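Local coordinates for protein inorganic polyphosphate/ATP-glucomannokinase (Arthrobacter sp., PDB 1WOQ) that phosphorylates glucose and mannose, using inorganic polyphosphate or ATP as the phosphoryl donor, at residues T81-I86 and A95-S100. Residues are numbered along the deposited sequence; the frame is centred on the assembly and turned at random.
With BGC (beta-D-glucopyranose), chain C.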
loop_
_atom_site.group_PDB
_atom_site.type_symbol
_atom_site.label_atom_id
_atom_site.label_comp_id
_atom_site.label_asym_id
_atom_site.label_seq_id
_atom_site.Cartn_x
_atom_site.Cartn_y
_atom_site.Cartn_z
ATOM N N THR A 81 -7.160 0.809 3.233
ATOM C CA THR A 81 -5.752 0.645 3.590
ATOM C C THR A 81 -5.346 1.706 4.598
ATOM O O THR A 81 -5.996 2.744 4.728
ATOM C CB THR A 81 -4.807 0.792 2.381
ATOM O OG1 THR A 81 -4.769 2.166 1.969
ATOM C CG2 THR A 81 -5.272 -0.080 1.217
ATOM N N PHE A 82 -4.255 1.446 5.303
ATOM C CA PHE A 82 -3.746 2.383 6.291
ATOM C C PHE A 82 -2.245 2.168 6.383
ATOM O O PHE A 82 -1.782 1.030 6.431
ATOM C CB PHE A 82 -4.385 2.134 7.654
ATOM C CG PHE A 82 -3.992 3.148 8.682
ATOM C CD1 PHE A 82 -4.677 4.351 8.783
ATOM C CD2 PHE A 82 -2.892 2.926 9.503
ATOM C CE1 PHE A 82 -4.270 5.325 9.691
ATOM C CE2 PHE A 82 -2.479 3.894 10.412
ATOM C CZ PHE A 82 -3.168 5.093 10.504
ATOM N N PRO A 83 -1.462 3.258 6.424
ATOM C CA PRO A 83 -0.005 3.154 6.501
ATOM C C PRO A 83 0.562 2.774 7.865
ATOM O O PRO A 83 1.310 3.538 8.463
ATOM C CB PRO A 83 0.450 4.536 6.049
ATOM C CG PRO A 83 -0.583 5.416 6.670
ATOM C CD PRO A 83 -1.884 4.672 6.384
ATOM N N GLY A 84 0.212 1.587 8.345
ATOM C CA GLY A 84 0.724 1.134 9.625
ATOM C C GLY A 84 0.382 -0.321 9.890
ATOM O O GLY A 84 -0.323 -0.954 9.104
ATOM N N ILE A 85 0.891 -0.857 10.994
ATOM C CA ILE A 85 0.612 -2.238 11.371
ATOM C C ILE A 85 -0.861 -2.337 11.764
ATOM O O ILE A 85 -1.348 -1.541 12.572
ATOM C CB ILE A 85 1.468 -2.669 12.587
ATOM C CG1 ILE A 85 2.954 -2.619 12.228
ATOM C CG2 ILE A 85 1.069 -4.068 13.039
ATOM C CD1 ILE A 85 3.880 -2.803 13.435
ATOM N N ILE A 86 -1.569 -3.305 11.188
ATOM C CA ILE A 86 -2.981 -3.511 11.500
ATOM C C ILE A 86 -3.187 -4.922 12.051
ATOM O O ILE A 86 -2.932 -5.909 11.359
ATOM C CB ILE A 86 -3.881 -3.354 10.248
ATOM C CG1 ILE A 86 -3.706 -1.961 9.628
ATOM C CG2 ILE A 86 -5.343 -3.606 10.625
ATOM C CD1 ILE A 86 -4.087 -0.802 10.532
ATOM N N ALA A 95 3.959 5.668 11.817
ATOM C CA ALA A 95 5.213 6.307 11.443
ATOM C C ALA A 95 5.080 7.697 10.831
ATOM O O ALA A 95 5.779 8.627 11.236
ATOM C CB ALA A 95 5.984 5.405 10.495
ATOM N N ASN A 96 4.184 7.846 9.863
ATOM C CA ASN A 96 4.034 9.130 9.194
ATOM C C ASN A 96 2.631 9.721 9.233
ATOM O O ASN A 96 2.226 10.452 8.325
ATOM C CB ASN A 96 4.526 8.994 7.753
ATOM C CG ASN A 96 5.939 8.451 7.682
ATOM O OD1 ASN A 96 6.184 7.364 7.147
ATOM N ND2 ASN A 96 6.882 9.201 8.239
ATOM N N VAL A 97 1.897 9.402 10.293
ATOM C CA VAL A 97 0.547 9.915 10.486
ATOM C C VAL A 97 0.403 10.337 11.946
ATOM O O VAL A 97 1.248 10.001 12.779
ATOM C CB VAL A 97 -0.525 8.853 10.143
ATOM C CG1 VAL A 97 -0.429 8.479 8.669
ATOM C CG2 VAL A 97 -0.347 7.626 11.009
ATOM N N ASP A 98 -0.661 11.072 12.259
ATOM C CA ASP A 98 -0.879 11.539 13.628
ATOM C C ASP A 98 -0.818 10.388 14.628
ATOM O O ASP A 98 -1.467 9.356 14.445
ATOM C CB ASP A 98 -2.231 12.239 13.746
ATOM C CG ASP A 98 -2.336 13.081 15.000
ATOM O OD1 ASP A 98 -1.761 14.189 15.016
ATOM O OD2 ASP A 98 -2.972 12.631 15.971
ATOM N N LYS A 99 -0.057 10.576 15.700
ATOM C CA LYS A 99 0.093 9.537 16.705
ATOM C C LYS A 99 -1.195 9.149 17.432
ATOM O O LYS A 99 -1.233 8.134 18.124
ATOM C CB LYS A 99 1.181 9.939 17.700
ATOM C CG LYS A 99 2.536 10.124 17.026
ATOM C CD LYS A 99 2.952 8.853 16.283
ATOM C CE LYS A 99 4.155 9.088 15.383
ATOM N NZ LYS A 99 3.828 9.995 14.244
ATOM N N SER A 100 -2.251 9.941 17.265
ATOM C CA SER A 100 -3.525 9.624 17.902
ATOM C C SER A 100 -4.095 8.353 17.277
ATOM O O SER A 100 -5.041 7.764 17.791
ATOM C CB SER A 100 -4.521 10.780 17.733
ATOM O OG SER A 100 -4.817 11.015 16.366
HETATM C C2 BGC C . 4.806 2.567 7.534
HETATM C C3 BGC C . 4.224 1.359 6.787
HETATM C C4 BGC C . 3.695 1.797 5.413
HETATM C C5 BGC C . 4.802 2.535 4.644
HETATM C C6 BGC C . 4.352 3.080 3.303
HETATM C C1 BGC C . 5.871 3.233 6.658
HETATM O O1 BGC C . 6.390 4.351 7.289
HETATM O O2 BGC C . 5.381 2.145 8.760
HETATM O O3 BGC C . 3.177 0.773 7.546
HETATM O O4 BGC C . 3.274 0.657 4.671
HETATM O O5 BGC C . 5.282 3.653 5.423
HETATM O O6 BGC C . 3.191 3.886 3.433
HETATM O O HOH W 1 3.391 3.090 10.462
HETATM O O HOH W 2 2.730 6.005 8.380
#
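Val97 meets Phe82 and Pro83 with one methyl apiece, and these two apolar touches are the whole of the direct contact. CG1 of Val97 comes up to the proline ring, 3.7 Å from Pro83 CG. CG2 of Val97 lies obliquely against the far end of the phenyl ring, 3.8 Å from Phe82 CZ. Phe82 has its CG anti to the backbone N (chi1 -175°); Pro83 CD lies over one face of the ring, offset toward the rim. Valine thus straddles two rings that already pack on each other.

The polar link runs through water. Pro83 sits at the centre of an inverse gamma turn, closed by Gly84 N to Phe82 O, and its carbonyl oxygen accepts from two waters. One, 2.9 Å from Pro83 O, takes the N-H of Ala95 and also bonds to O2 of the glucose; the other, 2.8 Å from Pro83 O, takes the N-H of Asn96. No direct hydrogen bond joins 81-86 to 95-100.

Pro83, Gly84, Ala95 and Asn96 all line the beta-D-glucopyranose pocket, so the water-bridged carbonyl links the two segments right beside the sugar. Ala95 CB stands 3.4 Å from BGC O1, while Gly84 N approaches BGC O3 at 3.2 Å. The glucose is hydrogen-bonded by Asp123, Glu168, His171 and Glu180.

Farther along, Asp98 OD2 accepts from Ser100 N in an Asx turn, and Lys99 NZ bonds back to Val97 O.

In this ROK-family kinase, 81-86 carries the chain out of strand 78-82, which lies between strands 14-19 and 118-122 in one of two mixed five-stranded sheets. Phe82 packs on Val120 of strand 118-122 and Val91 of strand 90-91. The loop from strand 90-91 to helix 106-114 contains 95-100, and Pro83 leans on Asp123 at the start of helix 123-134.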